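Local coordinates for periplasmic binding protein (PDB 4MDY) that probably captures an iron-containing solute, as a bacterial solute-binding protein of family 8, and hands it to an ABC transporter in Mycobacterium smegmatis, at residues 36-41 with 81-86; 79-82 with 87-90; 90-95 with 113-118. All coordinates share one frame; numbering follows the deposited sequence.

Contact 1 (36-41 with 81-86)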
# COMPACT_ATOMS: atom_id res chain seq x y z
N ALA A 36 -7.58 12.20 1.94
CA ALA A 36 -8.93 11.68 1.80
C ALA A 36 -8.99 10.21 1.33
O ALA A 36 -10.08 9.61 1.32
CB ALA A 36 -9.73 12.57 0.85
N GLY A 37 -7.85 9.63 0.99
CA GLY A 37 -7.79 8.22 0.59
C GLY A 37 -7.12 7.32 1.62
O GLY A 37 -6.78 7.75 2.71
N LEU A 38 -6.90 6.07 1.23
CA LEU A 38 -6.52 5.02 2.16
C LEU A 38 -5.04 4.97 2.53
O LEU A 38 -4.70 4.39 3.57
CB LEU A 38 -6.96 3.66 1.60
CG LEU A 38 -8.47 3.53 1.38
CD1 LEU A 38 -8.83 2.20 0.74
CD2 LEU A 38 -9.23 3.71 2.69
N THR A 39 -4.16 5.56 1.72
CA THR A 39 -2.70 5.41 1.95
C THR A 39 -1.87 6.69 1.77
O THR A 39 -0.67 6.68 2.05
CB THR A 39 -2.12 4.34 1.00
OG1 THR A 39 -2.41 4.69 -0.36
CG2 THR A 39 -2.68 2.95 1.29
N GLU A 40 -2.49 7.79 1.34
CA GLU A 40 -1.76 9.00 0.96
C GLU A 40 -1.00 9.66 2.10
O GLU A 40 -0.05 10.42 1.86
CB GLU A 40 -2.71 10.03 0.32
CG GLU A 40 -3.30 9.59 -1.01
CD GLU A 40 -4.68 8.99 -0.88
OE1 GLU A 40 -4.85 8.10 -0.02
OE2 GLU A 40 -5.60 9.40 -1.63
N GLN A 41 -1.42 9.40 3.34
CA GLN A 41 -0.74 9.99 4.49
C GLN A 41 0.73 9.62 4.52
O GLN A 41 1.54 10.41 4.98
CB GLN A 41 -1.43 9.64 5.82
CG GLN A 41 -1.31 8.21 6.30
CD GLN A 41 -2.44 7.32 5.83
OE1 GLN A 41 -3.02 7.52 4.75
NE2 GLN A 41 -2.77 6.31 6.63
N LEU A 81 -10.88 10.47 9.35
CA LEU A 81 -12.03 10.26 8.49
C LEU A 81 -12.10 8.78 8.16
O LEU A 81 -11.20 8.02 8.47
CB LEU A 81 -11.86 11.05 7.20
CG LEU A 81 -11.43 12.51 7.33
CD1 LEU A 81 -11.13 13.12 5.96
CD2 LEU A 81 -12.50 13.30 8.06
N ASN A 82 -13.18 8.39 7.49
CA ASN A 82 -13.26 7.05 6.92
C ASN A 82 -14.19 7.06 5.72
O ASN A 82 -14.93 8.01 5.52
CB ASN A 82 -13.72 6.02 7.96
CG ASN A 82 -15.13 6.25 8.43
OD1 ASN A 82 -16.07 6.20 7.64
ND2 ASN A 82 -15.30 6.49 9.72
N LEU A 83 -14.14 5.99 4.93
CA LEU A 83 -14.88 5.91 3.67
C LEU A 83 -16.09 4.98 3.76
O LEU A 83 -16.59 4.54 2.73
CB LEU A 83 -13.94 5.44 2.55
CG LEU A 83 -12.74 6.33 2.22
CD1 LEU A 83 -11.97 5.78 1.02
CD2 LEU A 83 -13.18 7.76 1.95
N ASP A 84 -16.57 4.71 4.97
CA ASP A 84 -17.74 3.83 5.18
C ASP A 84 -18.95 4.24 4.35
O ASP A 84 -19.67 3.39 3.82
CB ASP A 84 -18.13 3.77 6.66
CG ASP A 84 -17.09 3.07 7.52
OD1 ASP A 84 -16.00 2.72 7.01
OD2 ASP A 84 -17.36 2.86 8.73
N ASN A 85 -19.19 5.55 4.24
CA ASN A 85 -20.27 6.07 3.40
C ASN A 85 -19.73 6.95 2.29
O ASN A 85 -20.27 8.02 2.01
CB ASN A 85 -21.26 6.87 4.25
CG ASN A 85 -21.89 6.03 5.34
OD1 ASN A 85 -22.03 6.48 6.48
ND2 ASN A 85 -22.27 4.81 5.00
N GLY A 86 -18.67 6.48 1.64
CA GLY A 86 -18.00 7.25 0.60
C GLY A 86 -17.18 8.40 1.17
O GLY A 86 -17.04 8.53 2.39
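A36, L38 and L83 join two irregular pieces of backbone, 36-41 and 81-86, that pass each other without sharing a hydrogen bond. Their nearest CA atoms are those of A36 and L81, 7.5 Å apart, too far for backbone pairing, so the gap is closed by the side chains of L38 and L83, the latter also meeting the A36 carbonyl. On one side the chain leaves strand 33-35 and bends into helix 40-46; on the other it leaves strand 79-81 and makes a type I beta turn from L83 to G86, closed by G86 N to L83 O at 3.0 Å.

L83 reaches across with both branches. Chi1 of -61° puts CG anti to the carbonyl carbon, and from there the two methyls reach different targets: CD1 lies 3.8 Å from L38 CD2, while CD2 stops 3.7 Å from A36 O, nearly in line with that carbonyl bond. The two leucine side chains meet at a slant, branch against branch. This is van der Waals packing, with 147 Å² buried over both sides.

Each piece also braces itself. E40 OE1 accepts from T39 N at 3.2 Å, a carboxylate closing the bend just ahead of it. N82 OD1 accepts from D84 N at 3.1 Å, with the donor tilted 19° from the carbonyl plane; this Asx turn leads into the beta turn.

Such loop packing at the strand ends of a lobe is consistent with the solute-binding protein fold. W57 and F130 lie against L38, and N104 binds both T39 OG1 and E40 OE2, through its side chain and its backbone respectively. A36 rests on I100 and A102, whereas L83 touches T55, so the contact lies between strand 99-102, beside A36, and strand 53-55, beside L83.

Contact 2 (79-82 with 87-90); sequences AVLN and IPVE
L81 and N82 face P88 across a short reversal of the chain, with the CA pairs L81-P88 and N82-I87 both at 7.5 Å; these pairs mark the closest approach, beyond which the chains diverge, and no hydrogen bond crosses between them.

P88 carries the packing through the CG and CD corner of its ring. CD lies 3.8 Å and CG 3.9 Å from N82 O, so the carbonyl oxygen addresses the CG-CD edge almost evenly instead of resting above the ring. The CD atom comes in at about 141° to the N82 C=O bond. From the strand side L81 brings its CB to 4.2 Å from P88 CG, a looser apolar touch in which CB is the nearest atom and both methyls are only slightly farther from the same ring carbon. The L81 bond to CB is directed at the helical segment. Buried surface totals 102 Å² over the two sides, consistent with a single residue, P88, supplying one flank.

Backbone shape explains why the ring is presented here. P88 is the centre of an inverse gamma turn and holds the N-cap position of the following helix, so the chain pivots at the proline as it enters the first helical turn. The contact is thus the turn of a strand-to-helix connection in this lobe.

Strand 79-81 runs parallel to strand 53-55, and L81 hydrogen-bonds through its backbone to V54 and D56. The same side chain continues onto E91 and I92 of helix 89-94. I87, turned away from the strand, packs on I92 and T111, tying the connection to helix 109-116 as well.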
# COMPACT_ATOMS: atom_id res chain seq x y z
N ALA A 79 -7.63 15.07 12.47
CA ALA A 79 -8.95 14.46 12.39
C ALA A 79 -8.84 13.13 11.64
O ALA A 79 -8.01 12.99 10.72
CB ALA A 79 -9.93 15.39 11.70
N VAL A 80 -9.64 12.16 12.06
CA VAL A 80 -9.68 10.85 11.41
C VAL A 80 -10.99 10.67 10.66
O VAL A 80 -12.06 10.69 11.24
CB VAL A 80 -9.52 9.70 12.42
CG1 VAL A 80 -9.53 8.36 11.69
CG2 VAL A 80 -8.23 9.88 13.22
N LEU A 81 -10.88 10.47 9.35
CA LEU A 81 -12.03 10.26 8.49
C LEU A 81 -12.10 8.78 8.16
O LEU A 81 -11.20 8.02 8.47
CB LEU A 81 -11.86 11.05 7.20
CG LEU A 81 -11.43 12.51 7.33
CD1 LEU A 81 -11.13 13.12 5.96
CD2 LEU A 81 -12.50 13.30 8.06
N ASN A 82 -13.18 8.39 7.49
CA ASN A 82 -13.26 7.05 6.92
C ASN A 82 -14.19 7.06 5.72
O ASN A 82 -14.93 8.01 5.52
CB ASN A 82 -13.72 6.02 7.96
CG ASN A 82 -15.13 6.25 8.43
OD1 ASN A 82 -16.07 6.20 7.64
ND2 ASN A 82 -15.30 6.49 9.72
N ILE A 87 -16.65 9.23 0.29
CA ILE A 87 -15.80 10.34 0.71
C ILE A 87 -16.68 11.33 1.47
O ILE A 87 -17.69 11.78 0.94
CB ILE A 87 -15.11 11.01 -0.48
CG1 ILE A 87 -14.17 10.02 -1.17
CG2 ILE A 87 -14.34 12.25 -0.04
CD1 ILE A 87 -13.83 10.38 -2.60
N PRO A 88 -16.31 11.64 2.73
CA PRO A 88 -17.14 12.53 3.55
C PRO A 88 -16.93 14.00 3.17
O PRO A 88 -16.12 14.69 3.77
CB PRO A 88 -16.67 12.24 4.97
CG PRO A 88 -15.24 11.84 4.82
CD PRO A 88 -15.14 11.15 3.48
N VAL A 89 -17.68 14.46 2.17
CA VAL A 89 -17.47 15.78 1.60
C VAL A 89 -17.75 16.89 2.62
O VAL A 89 -16.97 17.84 2.72
CB VAL A 89 -18.32 15.98 0.32
CG1 VAL A 89 -18.26 17.43 -0.17
CG2 VAL A 89 -17.84 15.04 -0.78
N GLU A 90 -18.85 16.75 3.37
CA GLU A 90 -19.24 17.77 4.35
C GLU A 90 -18.21 17.88 5.48
O GLU A 90 -17.90 18.99 5.91
CB GLU A 90 -20.63 17.47 4.95
CG GLU A 90 -21.78 17.48 3.94
CD GLU A 90 -22.15 18.86 3.42
OE1 GLU A 90 -21.52 19.87 3.82
OE2 GLU A 90 -23.09 18.94 2.60

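Contact 3 (90-95 with 113-118); sequences EEIAAL and AKLSEI
Two successive helices of the Rossmann-like lobe, 89-94 and 109-116, pack side by side through I92, A93 and L115, joined by I118, which follows just after helix 109-116 as assigned; strand 99-102 lies between the helices in sequence. Such strand and helix alternation is the pattern expected for a periplasmic binding protein of this family. The interface is formed near the C-terminal ends of both helices. The closest CA atoms, those of A93 and I118, stand 5.9 Å apart, a close approach consistent with the small side chain of A93. No hydrogen bond crosses the interface, and the 169 Å² buried over both sides is contributed by aliphatic packing.

Toward the sheet, I92 CD1 meets L115 CD2 at 4.1 Å. The bond from I92 CA to CB is directed toward the other segment, whereas L115 leaves its backbone at a slant and gets there by its CD2 branch. I92 also brings its CG2 methyl to I118 CD1, at a loose 4.4 Å. I100 of strand 99-102 lies under this group and touches I92, L115 and I118, so the three form an apolar layer between helices and sheet. L81 of strand 79-81 adds to it beside I92, and P97 packs on I118.

Backbone bonds keep the helix ends in shape: I118 N donates to L115 O, and L95 N to I92 O, while A94 N still binds E90 O in the helical pattern.

I118 straddles A93. With CG1 anti to its own carbonyl carbon (chi1 -56°), the ethyl branch goes to the alanine's CB and N, and CG2 to its CA: I118 CD1 lies 3.7 Å from A93 CB and 3.8 Å from A93 N, while I118 CG2 lies 3.8 Å from A93 CA.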
# COMPACT_ATOMS: atom_id res chain seq x y z
N GLU A 90 -18.85 16.75 3.37
CA GLU A 90 -19.24 17.77 4.35
C GLU A 90 -18.21 17.88 5.48
O GLU A 90 -17.90 18.99 5.91
CB GLU A 90 -20.63 17.47 4.95
CG GLU A 90 -21.78 17.48 3.94
CD GLU A 90 -22.15 18.86 3.42
OE1 GLU A 90 -21.52 19.87 3.82
OE2 GLU A 90 -23.09 18.94 2.60
N GLU A 91 -17.69 16.75 5.94
CA GLU A 91 -16.64 16.77 6.97
C GLU A 91 -15.40 17.48 6.46
O GLU A 91 -14.80 18.30 7.15
CB GLU A 91 -16.26 15.35 7.40
CG GLU A 91 -17.40 14.55 8.01
CD GLU A 91 -16.94 13.41 8.92
OE1 GLU A 91 -15.84 13.51 9.52
OE2 GLU A 91 -17.69 12.41 9.05
N ILE A 92 -15.01 17.17 5.23
CA ILE A 92 -13.82 17.77 4.64
C ILE A 92 -13.99 19.30 4.51
O ILE A 92 -13.11 20.06 4.91
CB ILE A 92 -13.45 17.08 3.31
CG1 ILE A 92 -13.00 15.64 3.60
CG2 ILE A 92 -12.34 17.85 2.59
CD1 ILE A 92 -13.00 14.71 2.41
N ALA A 93 -15.12 19.75 3.98
CA ALA A 93 -15.41 21.19 3.89
C ALA A 93 -15.26 21.89 5.25
O ALA A 93 -14.67 22.98 5.34
CB ALA A 93 -16.80 21.41 3.33
N ALA A 94 -15.75 21.25 6.31
CA ALA A 94 -15.66 21.82 7.66
C ALA A 94 -14.21 21.92 8.17
O ALA A 94 -13.92 22.73 9.04
CB ALA A 94 -16.50 21.00 8.63
N LEU A 95 -13.31 21.11 7.62
CA LEU A 95 -11.89 21.18 7.97
C LEU A 95 -11.13 22.31 7.25
O LEU A 95 -9.97 22.58 7.57
CB LEU A 95 -11.22 19.82 7.72
CG LEU A 95 -11.69 18.70 8.64
CD1 LEU A 95 -11.37 17.32 8.07
CD2 LEU A 95 -11.10 18.84 10.04
N ALA A 113 -15.60 17.09 -8.56
CA ALA A 113 -16.17 18.44 -8.72
C ALA A 113 -16.58 19.03 -7.36
O ALA A 113 -16.31 20.19 -7.07
CB ALA A 113 -17.35 18.41 -9.69
N LYS A 114 -17.20 18.20 -6.53
CA LYS A 114 -17.61 18.61 -5.18
C LYS A 114 -16.44 19.00 -4.27
O LYS A 114 -16.51 19.99 -3.54
CB LYS A 114 -18.43 17.50 -4.53
CG LYS A 114 -19.77 17.26 -5.18
CD LYS A 114 -20.46 16.05 -4.58
CE LYS A 114 -21.87 15.90 -5.12
NZ LYS A 114 -22.40 14.53 -4.88
N LEU A 115 -15.37 18.20 -4.31
CA LEU A 115 -14.18 18.49 -3.52
C LEU A 115 -13.44 19.72 -4.05
O LEU A 115 -12.89 20.50 -3.27
CB LEU A 115 -13.24 17.28 -3.48
CG LEU A 115 -13.75 16.02 -2.76
CD1 LEU A 115 -12.74 14.89 -2.93
CD2 LEU A 115 -14.04 16.27 -1.29
N SER A 116 -13.44 19.90 -5.37
CA SER A 116 -12.74 21.03 -5.99
C SER A 116 -13.36 22.36 -5.60
O SER A 116 -12.67 23.37 -5.57
CB SER A 116 -12.71 20.89 -7.51
OG SER A 116 -11.93 19.77 -7.85
N GLU A 117 -14.65 22.34 -5.30
CA GLU A 117 -15.33 23.53 -4.77
C GLU A 117 -14.76 23.93 -3.41
O GLU A 117 -14.80 25.10 -3.04
CB GLU A 117 -16.83 23.26 -4.65
CG GLU A 117 -17.65 24.51 -4.48
CD GLU A 117 -19.14 24.22 -4.49
OE1 GLU A 117 -19.58 23.34 -3.71
OE2 GLU A 117 -19.85 24.86 -5.28
N ILE A 118 -14.22 22.96 -2.67
CA ILE A 118 -13.66 23.22 -1.35
C ILE A 118 -12.22 23.69 -1.47
O ILE A 118 -11.83 24.71 -0.88
CB ILE A 118 -13.73 21.96 -0.46
CG1 ILE A 118 -15.18 21.47 -0.37
CG2 ILE A 118 -13.18 22.25 0.94
CD1 ILE A 118 -15.33 20.07 0.19

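How the contacts relate
Along the chain contact 1 runs into contact 2, sharing L81 and N82, and contact 2 runs into contact 3, sharing E90 and helix 89-94. The centres of contacts 1 and 2 are about 7 Å apart. Those of contacts 2 and 3 are about 10 Å apart. Between the centres of contacts 1 and 3 the distance is about 14 Å, and all lie on the same side of the chain's centre. L83 CD2 touches P88 CD at 4.2 Å, and L81 CD1 meets I92 CG1 at 3.9 Å, making the packing continuous. The series thus leads outward from loops at the strand ends to a helix pair within one lobe of the binding protein.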